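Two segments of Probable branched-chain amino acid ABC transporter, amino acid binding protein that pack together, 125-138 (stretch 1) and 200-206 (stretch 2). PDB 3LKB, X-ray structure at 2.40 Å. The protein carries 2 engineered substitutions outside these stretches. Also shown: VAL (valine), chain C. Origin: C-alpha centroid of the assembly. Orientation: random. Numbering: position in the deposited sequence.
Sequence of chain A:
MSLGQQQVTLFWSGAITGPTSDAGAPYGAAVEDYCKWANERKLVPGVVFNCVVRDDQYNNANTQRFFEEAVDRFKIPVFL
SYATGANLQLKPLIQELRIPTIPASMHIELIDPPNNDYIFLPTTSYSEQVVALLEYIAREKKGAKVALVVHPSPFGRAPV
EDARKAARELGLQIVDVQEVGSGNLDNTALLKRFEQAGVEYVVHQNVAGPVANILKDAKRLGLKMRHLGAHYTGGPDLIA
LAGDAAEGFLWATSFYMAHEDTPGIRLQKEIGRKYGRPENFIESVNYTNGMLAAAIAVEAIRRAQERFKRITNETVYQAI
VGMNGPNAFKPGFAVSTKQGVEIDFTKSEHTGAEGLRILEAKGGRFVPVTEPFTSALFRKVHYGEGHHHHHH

Stretch 1 (125-138) SYSEQVVALLEYIA
Stretch 2 200-206: EYVVHQN

A helix, 126-138, lies nearly antiparallel to a strand, 201-205: their N-to-C directions differ by 168° and their axes approach to 9.8 Å. The register follows from CA pairs: Tyr-126 CA is 8.0 Å from Gln-205 CA, Val-130 CA is 7.7 Å from Val-203 CA, and Ile-137 CA is 7.7 Å from Tyr-201 CA. Helical phi/psi stay near -60/-45; the strand runs from -144/128 at Tyr-201 to -123/101 at Gln-205.

The helix is held by i to i+4 backbone bonds, as in Val-130 N to Tyr-126 O at 2.9 Å and Ile-137 N to Leu-133 O at 2.8 Å. Ser-125 (-89/165, chi1 p) caps the start: Glu-128 N donates to Ser-125 OG at 3.1 Å, nearly straight at 172°. No hydrogen bond crosses the contact, so side-chain packing joins the two elements.

Strand alternation sets the pattern. Tyr-201, Val-203 and Gln-205 point CB toward the helix, while Val-202 and His-204 point away. Val-203 (t) is the hub, meeting four helix residues: its CG1 lies 4.4 Å from Val-130 CG2 (t) and 4.3 Å from Leu-133 CD1 (m, t), and its CG2 lies 4.4 Å from Leu-134 CD2 (m, t) and 3.7 Å from Ile-137 CD1 (m, t). Leu-134 starts sideways, but its end comes nearer the strand.

Aromatic faces finish both ends. Tyr-201 (chi1 m, chi2 -97°) offers a face to Ile-137, whose CG2 sits 3.9 Å from the Tyr-201 ring centroid, 7° off the normal, a CH-pi contact; Ile-137 CG1 is 3.6 Å from Tyr-201 CD1. At the other end, Gln-205 (t, p, chi3 -19°) lays NE2 over one face of Tyr-126 (m, chi2 -48°), 3.1 Å from Tyr-126 CG. Gln-205 NE2 takes its hydrogen bond elsewhere in the structure. The bound valine places CG2 at the edge of the Tyr-126 ring.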

ATOM      1  N   SER A 125     -16.216 -19.795  -3.257  1.00 12.69           N
ATOM      2  CA  SER A 125     -15.814 -19.507  -1.891  1.00 11.64           C
ATOM      3  C   SER A 125     -14.396 -20.047  -1.677  1.00 11.22           C
ATOM      4  O   SER A 125     -13.921 -20.860  -2.492  1.00 10.38           O
ATOM      5  CB  SER A 125     -16.799 -20.155  -0.925  1.00 11.84           C
ATOM      6  OG  SER A 125     -16.725 -21.577  -0.977  1.00 11.92           O
ATOM      7  N   TYR A 126     -13.749 -19.608  -0.594  1.00  9.77           N
ATOM      8  CA  TYR A 126     -12.452 -20.148  -0.182  1.00 10.38           C
ATOM      9  C   TYR A 126     -12.539 -21.654   0.002  1.00  9.79           C
ATOM     10  O   TYR A 126     -11.644 -22.383  -0.429  1.00  9.59           O
ATOM     11  CB  TYR A 126     -11.949 -19.529   1.154  1.00 10.23           C
ATOM     12  CG  TYR A 126     -11.796 -18.019   1.133  1.00 11.14           C
ATOM     13  CD1 TYR A 126     -11.142 -17.408   0.085  1.00 11.98           C
ATOM     14  CD2 TYR A 126     -12.316 -17.196   2.171  1.00 10.86           C
ATOM     15  CE1 TYR A 126     -10.980 -16.086   0.041  1.00 11.53           C
ATOM     16  CE2 TYR A 126     -12.165 -15.837   2.119  1.00  5.49           C
ATOM     17  CZ  TYR A 126     -11.489 -15.306   1.032  1.00  8.64           C
ATOM     18  OH  TYR A 126     -11.271 -13.994   0.847  1.00  7.68           O
ATOM     19  N   SER A 127     -13.598 -22.100   0.663  1.00  8.52           N
ATOM     20  CA  SER A 127     -13.863 -23.536   0.850  1.00  9.56           C
ATOM     21  C   SER A 127     -13.932 -24.389  -0.428  1.00  9.89           C
ATOM     22  O   SER A 127     -13.244 -25.414  -0.521  1.00 10.83           O
ATOM     23  CB  SER A 127     -15.150 -23.733   1.659  1.00  9.25           C
ATOM     24  OG  SER A 127     -14.935 -23.226   2.949  1.00  9.60           O
ATOM     25  N   GLU A 128     -14.736 -23.973  -1.403  1.00  8.93           N
ATOM     26  CA  GLU A 128     -14.803 -24.717  -2.666  1.00  9.45           C
ATOM     27  C   GLU A 128     -13.418 -24.789  -3.318  1.00  8.72           C
ATOM     28  O   GLU A 128     -13.005 -25.843  -3.789  1.00  9.73           O
ATOM     29  CB  GLU A 128     -15.823 -24.083  -3.634  1.00  8.97           C
ATOM     30  CG  GLU A 128     -16.101 -24.913  -4.876  1.00 14.30           C
ATOM     31  CD  GLU A 128     -17.482 -24.717  -5.490  1.00 21.10           C
ATOM     32  OE1 GLU A 128     -18.223 -23.730  -5.185  1.00 25.51           O
ATOM     33  OE2 GLU A 128     -17.847 -25.584  -6.293  1.00 22.75           O
ATOM     34  N   GLN A 129     -12.738 -23.649  -3.362  1.00  8.18           N
ATOM     35  CA  GLN A 129     -11.376 -23.507  -3.881  1.00  7.20           C
ATOM     36  C   GLN A 129     -10.460 -24.507  -3.212  1.00  6.55           C
ATOM     37  O   GLN A 129      -9.801 -25.282  -3.884  1.00  6.77           O
ATOM     38  CB  GLN A 129     -10.864 -22.031  -3.661  1.00  6.86           C
ATOM     39  CG  GLN A 129     -11.596 -21.042  -4.558  1.00  5.98           C
ATOM     40  CD  GLN A 129     -11.399 -19.604  -4.165  1.00 10.63           C
ATOM     41  OE1 GLN A 129     -10.458 -19.233  -3.462  1.00 10.46           O
ATOM     42  NE2 GLN A 129     -12.313 -18.787  -4.591  1.00 14.70           N
ATOM     43  N   VAL A 130     -10.413 -24.503  -1.899  1.00  5.76           N
ATOM     44  CA  VAL A 130      -9.554 -25.373  -1.166  1.00  6.29           C
ATOM     45  C   VAL A 130      -9.891 -26.865  -1.351  1.00  7.17           C
ATOM     46  O   VAL A 130      -9.018 -27.632  -1.584  1.00  6.91           O
ATOM     47  CB  VAL A 130      -9.416 -24.987   0.335  1.00  6.12           C
ATOM     48  CG1 VAL A 130      -8.899 -26.063   1.104  1.00  6.84           C
ATOM     49  CG2 VAL A 130      -8.596 -23.854   0.516  1.00  4.24           C
ATOM     50  N   VAL A 131     -11.162 -27.219  -1.292  1.00  7.09           N
ATOM     51  CA  VAL A 131     -11.641 -28.535  -1.614  1.00  7.26           C
ATOM     52  C   VAL A 131     -11.347 -28.929  -3.076  1.00  8.31           C
ATOM     53  O   VAL A 131     -11.029 -30.030  -3.349  1.00  8.39           O
ATOM     54  CB  VAL A 131     -13.157 -28.695  -1.268  1.00 20.00           C
ATOM     55  CG1 VAL A 131     -13.693 -29.956  -1.689  1.00 20.00           C
ATOM     56  CG2 VAL A 131     -13.412 -28.460   0.125  1.00 20.00           C
ATOM     57  N   ALA A 132     -11.440 -27.995  -3.993  1.00  8.19           N
ATOM     58  CA  ALA A 132     -11.109 -28.294  -5.352  1.00  8.18           C
ATOM     59  C   ALA A 132      -9.640 -28.671  -5.492  1.00  8.26           C
ATOM     60  O   ALA A 132      -9.328 -29.617  -6.144  1.00  7.75           O
ATOM     61  CB  ALA A 132     -11.505 -27.178  -6.290  1.00  8.16           C
ATOM     62  N   LEU A 133      -8.783 -27.903  -4.876  1.00  6.79           N
ATOM     63  CA  LEU A 133      -7.366 -28.236  -4.766  1.00  8.28           C
ATOM     64  C   LEU A 133      -7.073 -29.619  -4.101  1.00  9.34           C
ATOM     65  O   LEU A 133      -6.184 -30.362  -4.548  1.00 10.35           O
ATOM     66  CB  LEU A 133      -6.638 -27.143  -3.951  1.00  6.88           C
ATOM     67  CG  LEU A 133      -6.541 -25.787  -4.646  1.00  7.53           C
ATOM     68  CD1 LEU A 133      -6.120 -24.755  -3.679  1.00  8.02           C
ATOM     69  CD2 LEU A 133      -5.626 -25.821  -5.912  1.00  2.00           C
ATOM     70  N   LEU A 134      -7.767 -29.931  -3.021  1.00  9.63           N
ATOM     71  CA  LEU A 134      -7.578 -31.225  -2.379  1.00 11.42           C
ATOM     72  C   LEU A 134      -7.986 -32.329  -3.303  1.00 12.58           C
ATOM     73  O   LEU A 134      -7.336 -33.381  -3.292  1.00 13.39           O
ATOM     74  CB  LEU A 134      -8.344 -31.363  -1.072  1.00 10.43           C
ATOM     75  CG  LEU A 134      -7.888 -30.447   0.075  1.00 11.55           C
ATOM     76  CD1 LEU A 134      -8.844 -30.528   1.263  1.00 11.53           C
ATOM     77  CD2 LEU A 134      -6.481 -30.751   0.520  1.00 12.25           C
ATOM     78  N   GLU A 135      -9.031 -32.103  -4.108  1.00 13.34           N
ATOM     79  CA  GLU A 135      -9.471 -33.128  -5.023  1.00 14.93           C
ATOM     80  C   GLU A 135      -8.329 -33.353  -5.990  1.00 14.32           C
ATOM     81  O   GLU A 135      -7.899 -34.477  -6.228  1.00 15.15           O
ATOM     82  CB  GLU A 135     -10.701 -32.693  -5.795  1.00 16.10           C
ATOM     83  CG  GLU A 135     -12.011 -32.963  -5.072  1.00 22.22           C
ATOM     84  CD  GLU A 135     -13.245 -32.826  -6.003  1.00 30.44           C
ATOM     85  OE1 GLU A 135     -13.901 -31.737  -5.909  1.00 32.03           O
ATOM     86  OE2 GLU A 135     -13.525 -33.786  -6.810  1.00 28.77           O
ATOM     87  N   TYR A 136      -7.800 -32.255  -6.507  1.00 14.36           N
ATOM     88  CA  TYR A 136      -6.692 -32.310  -7.423  1.00 13.52           C
ATOM     89  C   TYR A 136      -5.511 -33.061  -6.754  1.00 13.83           C
ATOM     90  O   TYR A 136      -4.900 -33.912  -7.386  1.00 14.28           O
ATOM     91  CB  TYR A 136      -6.315 -30.890  -7.838  1.00 13.61           C
ATOM     92  CG  TYR A 136      -5.222 -30.854  -8.853  1.00 11.77           C
ATOM     93  CD1 TYR A 136      -5.509 -30.684 -10.189  1.00 13.89           C
ATOM     94  CD2 TYR A 136      -3.906 -31.050  -8.481  1.00 12.29           C
ATOM     95  CE1 TYR A 136      -4.499 -30.693 -11.149  1.00 17.01           C
ATOM     96  CE2 TYR A 136      -2.886 -31.047  -9.421  1.00 13.47           C
ATOM     97  CZ  TYR A 136      -3.202 -30.877 -10.742  1.00 15.48           C
ATOM     98  OH  TYR A 136      -2.227 -30.866 -11.668  1.00 20.84           O
ATOM     99  N   ILE A 137      -5.201 -32.772  -5.487  1.00 13.08           N
ATOM    100  CA  ILE A 137      -4.167 -33.537  -4.797  1.00 13.33           C
ATOM    101  C   ILE A 137      -4.449 -35.069  -4.796  1.00 14.11           C
ATOM    102  O   ILE A 137      -3.539 -35.849  -5.072  1.00 13.90           O
ATOM    103  CB  ILE A 137      -3.939 -33.060  -3.346  1.00 12.96           C
ATOM    104  CG1 ILE A 137      -3.248 -31.699  -3.318  1.00 11.43           C
ATOM    105  CG2 ILE A 137      -3.097 -34.106  -2.565  1.00 11.40           C
ATOM    106  CD1 ILE A 137      -3.426 -30.952  -1.986  1.00  7.76           C
ATOM    107  N   ALA A 138      -5.684 -35.471  -4.465  1.00 14.92           N
ATOM    108  CA  ALA A 138      -6.037 -36.896  -4.307  1.00 17.18           C
ATOM    109  C   ALA A 138      -5.990 -37.626  -5.660  1.00 18.08           C
ATOM    110  O   ALA A 138      -5.632 -38.772  -5.713  1.00 18.51           O
ATOM    111  CB  ALA A 138      -7.417 -37.067  -3.627  1.00 15.85           C
ATOM    112  N   GLU A 200       3.811 -33.514   1.693  1.00 15.39           N
ATOM    113  CA  GLU A 200       4.140 -33.587   0.271  1.00 16.09           C
ATOM    114  C   GLU A 200       3.456 -32.506  -0.534  1.00 14.96           C
ATOM    115  O   GLU A 200       3.812 -32.248  -1.674  1.00 13.52           O
ATOM    116  CB  GLU A 200       3.837 -34.971  -0.289  1.00 17.17           C
ATOM    117  CG  GLU A 200       2.839 -35.767   0.496  1.00 23.35           C
ATOM    118  CD  GLU A 200       2.933 -37.283   0.226  1.00 30.92           C
ATOM    119  OE1 GLU A 200       2.060 -38.051   0.738  1.00 32.28           O
ATOM    120  OE2 GLU A 200       3.875 -37.684  -0.503  1.00 31.81           O
ATOM    121  N   TYR A 201       2.465 -31.877   0.087  1.00 14.09           N
ATOM    122  CA  TYR A 201       1.674 -30.873  -0.568  1.00 12.85           C
ATOM    123  C   TYR A 201       1.378 -29.860   0.485  1.00 12.03           C
ATOM    124  O   TYR A 201       0.900 -30.203   1.557  1.00 12.58           O
ATOM    125  CB  TYR A 201       0.359 -31.458  -1.049  1.00 12.71           C
ATOM    126  CG  TYR A 201       0.521 -32.411  -2.195  1.00 13.26           C
ATOM    127  CD1 TYR A 201       0.338 -31.979  -3.509  1.00 12.50           C
ATOM    128  CD2 TYR A 201       0.846 -33.753  -1.972  1.00 14.03           C
ATOM    129  CE1 TYR A 201       0.489 -32.856  -4.570  1.00 16.01           C
ATOM    130  CE2 TYR A 201       0.986 -34.659  -3.041  1.00 13.20           C
ATOM    131  CZ  TYR A 201       0.806 -34.204  -4.329  1.00 15.53           C
ATOM    132  OH  TYR A 201       0.951 -35.071  -5.388  1.00 14.46           O
ATOM    133  N   VAL A 202       1.658 -28.615   0.185  1.00 10.30           N
ATOM    134  CA  VAL A 202       1.238 -27.547   1.058  1.00 10.06           C
ATOM    135  C   VAL A 202       0.161 -26.704   0.373  1.00  9.89           C
ATOM    136  O   VAL A 202       0.369 -26.181  -0.726  1.00  9.20           O
ATOM    137  CB  VAL A 202       2.423 -26.628   1.420  1.00  9.57           C
ATOM    138  CG1 VAL A 202       2.011 -25.639   2.445  1.00  8.84           C
ATOM    139  CG2 VAL A 202       3.532 -27.430   1.915  1.00  7.80           C
ATOM    140  N   VAL A 203      -0.983 -26.580   1.026  1.00  9.15           N
ATOM    141  CA  VAL A 203      -2.045 -25.746   0.494  1.00  8.61           C
ATOM    142  C   VAL A 203      -2.066 -24.446   1.260  1.00  8.83           C
ATOM    143  O   VAL A 203      -2.119 -24.467   2.482  1.00  8.41           O
ATOM    144  CB  VAL A 203      -3.396 -26.429   0.647  1.00  8.58           C
ATOM    145  CG1 VAL A 203      -4.537 -25.469   0.289  1.00  5.80           C
ATOM    146  CG2 VAL A 203      -3.416 -27.664  -0.212  1.00  7.75           C
ATOM    147  N   HIS A 204      -2.054 -23.325   0.539  1.00  9.15           N
ATOM    148  CA  HIS A 204      -2.047 -21.989   1.179  1.00  9.07           C
ATOM    149  C   HIS A 204      -3.377 -21.254   1.112  1.00  8.92           C
ATOM    150  O   HIS A 204      -4.023 -21.212   0.076  1.00  9.01           O
ATOM    151  CB  HIS A 204      -1.030 -21.103   0.475  1.00  8.73           C
ATOM    152  CG  HIS A 204       0.398 -21.472   0.742  1.00  9.61           C
ATOM    153  ND1 HIS A 204       1.069 -22.450   0.027  1.00  7.58           N
ATOM    154  CD2 HIS A 204       1.287 -20.992   1.646  1.00  7.62           C
ATOM    155  CE1 HIS A 204       2.317 -22.528   0.450  1.00  4.37           C
ATOM    156  NE2 HIS A 204       2.474 -21.656   1.432  1.00  8.70           N
ATOM    157  N   GLN A 205      -3.759 -20.614   2.209  1.00  9.61           N
ATOM    158  CA  GLN A 205      -4.835 -19.626   2.184  1.00  7.79           C
ATOM    159  C   GLN A 205      -4.285 -18.324   2.712  1.00  7.78           C
ATOM    160  O   GLN A 205      -4.192 -18.094   3.918  1.00  8.11           O
ATOM    161  CB  GLN A 205      -6.005 -20.090   3.050  1.00  8.17           C
ATOM    162  CG  GLN A 205      -7.026 -19.008   3.400  1.00  7.08           C
ATOM    163  CD  GLN A 205      -7.946 -18.561   2.218  1.00  5.71           C
ATOM    164  OE1 GLN A 205      -7.647 -18.779   1.045  1.00  6.70           O
ATOM    165  NE2 GLN A 205      -9.056 -17.901   2.553  1.00  3.93           N
ATOM    166  N   ASN A 206      -3.962 -17.416   1.819  1.00  8.23           N
ATOM    167  CA  ASN A 206      -3.245 -16.235   2.241  1.00  8.15           C
ATOM    168  C   ASN A 206      -3.289 -15.192   1.142  1.00  8.26           C
ATOM    169  O   ASN A 206      -3.904 -15.438   0.095  1.00  8.61           O
ATOM    170  CB  ASN A 206      -1.806 -16.676   2.492  1.00  9.05           C
ATOM    171  CG  ASN A 206      -1.190 -16.014   3.704  1.00  9.47           C
ATOM    172  OD1 ASN A 206      -1.488 -14.857   3.994  1.00 11.38           O
ATOM    173  ND2 ASN A 206      -0.334 -16.748   4.427  1.00  7.66           N
TER
HETATM  174  N   VAL C 393      -8.198 -10.821   2.240  1.00 17.73           N
HETATM  175  CA  VAL C 393      -9.645 -11.245   2.109  1.00 16.42           C
HETATM  176  C   VAL C 393     -10.571 -10.154   1.694  1.00 18.37           C
HETATM  177  O   VAL C 393     -10.762 -10.084   0.500  1.00 21.88           O
HETATM  178  CB  VAL C 393     -10.236 -11.795   3.387  1.00 15.87           C
HETATM  179  CG1 VAL C 393     -10.351 -10.787   4.423  1.00 11.82           C
HETATM  180  CG2 VAL C 393     -11.512 -12.286   3.091  1.00 12.79           C